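Local coordinates for protein cytochrome P450 (Picrophilus torridus, PDB 2RFB) that binds a b-type heme through an axial cysteine thiolate and probably acts as a monooxygenase, inserting one atom of molecular oxygen into its substrates, at residues V100-S108 / F121-N131. Numbering follows the deposited sequence.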
loop_
_atom_site.group_PDB
_atom_site.type_symbol
_atom_site.label_atom_id
_atom_site.label_comp_id
_atom_site.label_asym_id
_atom_site.label_seq_id
_atom_site.Cartn_x
_atom_site.Cartn_y
_atom_site.Cartn_z
ATOM N N VAL A 100 -7.670 5.954 -8.550
ATOM C CA VAL A 100 -7.505 4.541 -8.968
ATOM C C VAL A 100 -6.632 4.419 -10.221
ATOM O O VAL A 100 -5.920 3.444 -10.396
ATOM C CB VAL A 100 -8.892 3.864 -9.254
ATOM C CG1 VAL A 100 -8.827 2.675 -10.309
ATOM C CG2 VAL A 100 -9.563 3.426 -7.983
ATOM N N ARG A 101 -6.701 5.385 -11.122
ATOM C CA ARG A 101 -6.077 5.177 -12.431
ATOM C C ARG A 101 -4.575 5.427 -12.413
ATOM O O ARG A 101 -3.810 4.894 -13.265
ATOM C CB ARG A 101 -6.740 6.044 -13.513
ATOM C CG ARG A 101 -8.234 5.778 -13.741
ATOM C CD ARG A 101 -8.576 5.867 -15.245
ATOM N NE ARG A 101 -9.380 7.023 -15.618
ATOM C CZ ARG A 101 -9.348 7.645 -16.811
ATOM N NH1 ARG A 101 -8.517 7.262 -17.782
ATOM N NH2 ARG A 101 -10.141 8.682 -17.024
ATOM N N LEU A 102 -4.165 6.269 -11.479
ATOM C CA LEU A 102 -2.797 6.727 -11.418
ATOM C C LEU A 102 -1.883 5.556 -11.056
ATOM O O LEU A 102 -1.019 5.206 -11.837
ATOM C CB LEU A 102 -2.643 7.931 -10.459
ATOM C CG LEU A 102 -1.198 8.351 -10.129
ATOM C CD1 LEU A 102 -0.574 9.171 -11.250
ATOM C CD2 LEU A 102 -1.134 9.139 -8.832
ATOM N N PRO A 103 -2.073 4.936 -9.884
ATOM C CA PRO A 103 -1.217 3.809 -9.446
ATOM C C PRO A 103 -1.253 2.620 -10.412
ATOM O O PRO A 103 -0.239 1.954 -10.603
ATOM C CB PRO A 103 -1.814 3.429 -8.091
ATOM C CG PRO A 103 -3.292 3.902 -8.200
ATOM C CD PRO A 103 -3.087 5.252 -8.861
ATOM N N VAL A 104 -2.375 2.382 -11.082
ATOM C CA VAL A 104 -2.414 1.291 -12.032
ATOM C C VAL A 104 -1.627 1.559 -13.308
ATOM O O VAL A 104 -1.135 0.632 -13.918
ATOM C CB VAL A 104 -3.887 0.770 -12.312
ATOM C CG1 VAL A 104 -4.691 1.715 -13.148
ATOM C CG2 VAL A 104 -3.844 -0.593 -12.980
ATOM N N ASN A 105 -1.527 2.814 -13.745
ATOM C CA ASN A 105 -0.652 3.157 -14.890
ATOM C C ASN A 105 0.817 3.035 -14.522
ATOM O O ASN A 105 1.614 2.520 -15.289
ATOM C CB ASN A 105 -0.923 4.560 -15.362
ATOM C CG ASN A 105 -2.018 4.622 -16.440
ATOM O OD1 ASN A 105 -1.754 4.366 -17.612
ATOM N ND2 ASN A 105 -3.226 4.989 -16.053
ATOM N N ILE A 106 1.170 3.488 -13.317
ATOM C CA ILE A 106 2.556 3.561 -12.926
ATOM C C ILE A 106 3.083 2.145 -12.767
ATOM O O ILE A 106 4.183 1.818 -13.253
ATOM C CB ILE A 106 2.740 4.335 -11.570
ATOM C CG1 ILE A 106 2.215 5.769 -11.671
ATOM C CG2 ILE A 106 4.201 4.357 -11.148
ATOM C CD1 ILE A 106 2.490 6.401 -13.026
ATOM N N ILE A 107 2.285 1.303 -12.115
ATOM C CA ILE A 107 2.698 -0.046 -11.856
ATOM C C ILE A 107 2.817 -0.877 -13.139
ATOM O O ILE A 107 3.770 -1.652 -13.302
ATOM C CB ILE A 107 1.853 -0.662 -10.721
ATOM C CG1 ILE A 107 2.773 -1.099 -9.580
ATOM C CG2 ILE A 107 0.949 -1.763 -11.181
ATOM C CD1 ILE A 107 3.392 -2.412 -9.774
ATOM N N SER A 108 1.924 -0.684 -14.103
ATOM C CA SER A 108 2.141 -1.370 -15.359
ATOM C C SER A 108 3.441 -0.941 -16.063
ATOM O O SER A 108 4.061 -1.745 -16.806
ATOM C CB SER A 108 0.974 -1.155 -16.284
ATOM O OG SER A 108 1.028 0.134 -16.865
ATOM N N PHE A 121 -4.787 -5.251 -19.073
ATOM C CA PHE A 121 -4.126 -5.180 -17.779
ATOM C C PHE A 121 -4.931 -4.367 -16.758
ATOM O O PHE A 121 -5.034 -4.740 -15.604
ATOM C CB PHE A 121 -2.682 -4.671 -17.900
ATOM C CG PHE A 121 -1.973 -4.539 -16.578
ATOM C CD1 PHE A 121 -1.416 -5.649 -15.970
ATOM C CD2 PHE A 121 -1.863 -3.298 -15.956
ATOM C CE1 PHE A 121 -0.751 -5.558 -14.739
ATOM C CE2 PHE A 121 -1.192 -3.180 -14.733
ATOM C CZ PHE A 121 -0.637 -4.311 -14.122
ATOM N N LYS A 122 -5.522 -3.276 -17.201
ATOM C CA LYS A 122 -6.293 -2.446 -16.286
ATOM C C LYS A 122 -7.592 -3.146 -15.843
ATOM O O LYS A 122 -7.979 -3.063 -14.674
ATOM C CB LYS A 122 -6.595 -1.084 -16.924
ATOM C CG LYS A 122 -5.387 -0.139 -17.115
ATOM C CD LYS A 122 -5.732 0.793 -18.309
ATOM C CE LYS A 122 -4.954 2.131 -18.367
ATOM N NZ LYS A 122 -5.654 3.128 -19.318
ATOM N N LEU A 123 -8.251 -3.855 -16.749
ATOM C CA LEU A 123 -9.435 -4.633 -16.378
ATOM C C LEU A 123 -9.044 -5.738 -15.380
ATOM O O LEU A 123 -9.610 -5.846 -14.295
ATOM C CB LEU A 123 -10.108 -5.202 -17.625
ATOM C CG LEU A 123 -11.598 -5.555 -17.586
ATOM C CD1 LEU A 123 -12.490 -4.332 -17.405
ATOM C CD2 LEU A 123 -11.979 -6.282 -18.880
ATOM N N TRP A 124 -8.025 -6.512 -15.713
ATOM C CA TRP A 124 -7.539 -7.538 -14.824
ATOM C C TRP A 124 -7.139 -6.948 -13.492
ATOM O O TRP A 124 -7.565 -7.418 -12.433
ATOM C CB TRP A 124 -6.352 -8.236 -15.470
ATOM C CG TRP A 124 -5.801 -9.384 -14.719
ATOM C CD1 TRP A 124 -6.390 -10.593 -14.507
ATOM C CD2 TRP A 124 -4.513 -9.455 -14.103
ATOM N NE1 TRP A 124 -5.551 -11.417 -13.797
ATOM C CE2 TRP A 124 -4.386 -10.748 -13.550
ATOM C CE3 TRP A 124 -3.446 -8.559 -13.990
ATOM C CZ2 TRP A 124 -3.247 -11.160 -12.883
ATOM C CZ3 TRP A 124 -2.330 -8.970 -13.351
ATOM C CH2 TRP A 124 -2.229 -10.262 -12.787
ATOM N N SER A 125 -6.317 -5.915 -13.518
ATOM C CA SER A 125 -5.976 -5.213 -12.270
ATOM C C SER A 125 -7.226 -4.834 -11.390
ATOM O O SER A 125 -7.262 -5.117 -10.199
ATOM C CB SER A 125 -5.104 -4.000 -12.575
ATOM O OG SER A 125 -5.068 -3.127 -11.446
ATOM N N ASP A 126 -8.257 -4.249 -11.982
ATOM C CA ASP A 126 -9.499 -3.984 -11.239
ATOM C C ASP A 126 -10.142 -5.218 -10.593
ATOM O O ASP A 126 -10.510 -5.188 -9.407
ATOM C CB ASP A 126 -10.535 -3.331 -12.146
ATOM C CG ASP A 126 -10.597 -1.837 -11.990
ATOM O OD1 ASP A 126 -9.894 -1.263 -11.097
ATOM O OD2 ASP A 126 -11.368 -1.232 -12.792
ATOM N N TYR A 127 -10.290 -6.296 -11.346
ATOM C CA TYR A 127 -10.775 -7.531 -10.755
ATOM C C TYR A 127 -9.952 -8.027 -9.575
ATOM O O TYR A 127 -10.496 -8.597 -8.622
ATOM C CB TYR A 127 -10.807 -8.638 -11.800
ATOM C CG TYR A 127 -11.959 -8.546 -12.775
ATOM C CD1 TYR A 127 -11.762 -8.084 -14.066
ATOM C CD2 TYR A 127 -13.239 -8.917 -12.400
ATOM C CE1 TYR A 127 -12.788 -8.026 -14.973
ATOM C CE2 TYR A 127 -14.299 -8.857 -13.311
ATOM C CZ TYR A 127 -14.058 -8.401 -14.586
ATOM O OH TYR A 127 -15.084 -8.316 -15.471
ATOM N N ILE A 128 -8.647 -7.834 -9.647
ATOM C CA ILE A 128 -7.711 -8.615 -8.839
ATOM C C ILE A 128 -7.463 -7.892 -7.522
ATOM O O ILE A 128 -7.332 -8.521 -6.479
ATOM C CB ILE A 128 -6.413 -8.959 -9.712
ATOM C CG1 ILE A 128 -6.484 -10.378 -10.304
ATOM C CG2 ILE A 128 -5.073 -8.641 -9.049
ATOM C CD1 ILE A 128 -6.511 -11.520 -9.273
ATOM N N ILE A 129 -7.416 -6.557 -7.574
ATOM C CA ILE A 129 -7.332 -5.745 -6.385
ATOM C C ILE A 129 -8.707 -5.709 -5.721
ATOM O O ILE A 129 -8.844 -5.261 -4.585
ATOM C CB ILE A 129 -6.838 -4.310 -6.678
ATOM C CG1 ILE A 129 -7.933 -3.428 -7.298
ATOM C CG2 ILE A 129 -5.622 -4.317 -7.538
ATOM C CD1 ILE A 129 -7.489 -1.998 -7.638
ATOM N N GLY A 130 -9.732 -6.160 -6.443
ATOM C CA GLY A 130 -11.094 -6.184 -5.908
ATOM C C GLY A 130 -12.044 -5.049 -6.283
ATOM O O GLY A 130 -13.212 -5.100 -5.909
ATOM N N ASN A 131 -11.567 -4.044 -7.026
ATOM C CA ASN A 131 -12.395 -2.933 -7.531
ATOM C C ASN A 131 -13.553 -3.360 -8.465
ATOM O O ASN A 131 -14.481 -2.587 -8.696
ATOM C CB ASN A 131 -11.483 -1.948 -8.261
ATOM C CG ASN A 131 -11.885 -0.466 -8.073
ATOM O OD1 ASN A 131 -12.810 -0.121 -7.299
ATOM N ND2 ASN A 131 -11.165 0.418 -8.777
HETATM O O HOH W 1 -6.413 5.030 -17.418
#
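Val104 points from helix 101-108 into helix 121-129, where Phe121, Lys122 and Ser125 meet it between two steeply crossed helices of the cytochrome P450 fold. The axes of these two segments run at 118° and come within 10.6 Å. In Val104, CG2 lies anti to the backbone N, a torsion that turns this methyl onto Ser125, whose OG stands 3.2 Å from it, while CG1 faces the aliphatic start of Lys122. Phe121 works with one corner of its ring: Val104 O and Ile107 CG2 approach at the edge, and Ser108 CB comes in obliquely, 3.3 Å from Phe121 CE2. Ile107 also touches the heme, so this packing reaches the wall of the heme pocket, and Phe121 and Ser125 rest in turn on helix 175-206. Beside this packing the long chain of Lys122, extended beyond CG, crosses the Asn105 amide at a slant with its CE. One water accepts from Lys122 NZ at 2.8 Å and from Arg101 NH1, in the guanidinium plane, and more weakly from Asn105 ND2; it thus bridges two like charges held 5.3 Å apart (Arg101 NH1 to Lys122 NZ). Asn105 ND2 also bonds Arg101 O, from the opposite face of that carbonyl to Asn105 N. A leucine in place of Asn105 would probably leave Arg101 O with one donor fewer and the bridging water less firmly placed. At the other end Val100 spreads both methyls against Asn131 ND2, which is 3.5 Å from Val100 CG2 and donates to Asp126 OD1 from above the carboxylate plane, 3.1 Å away.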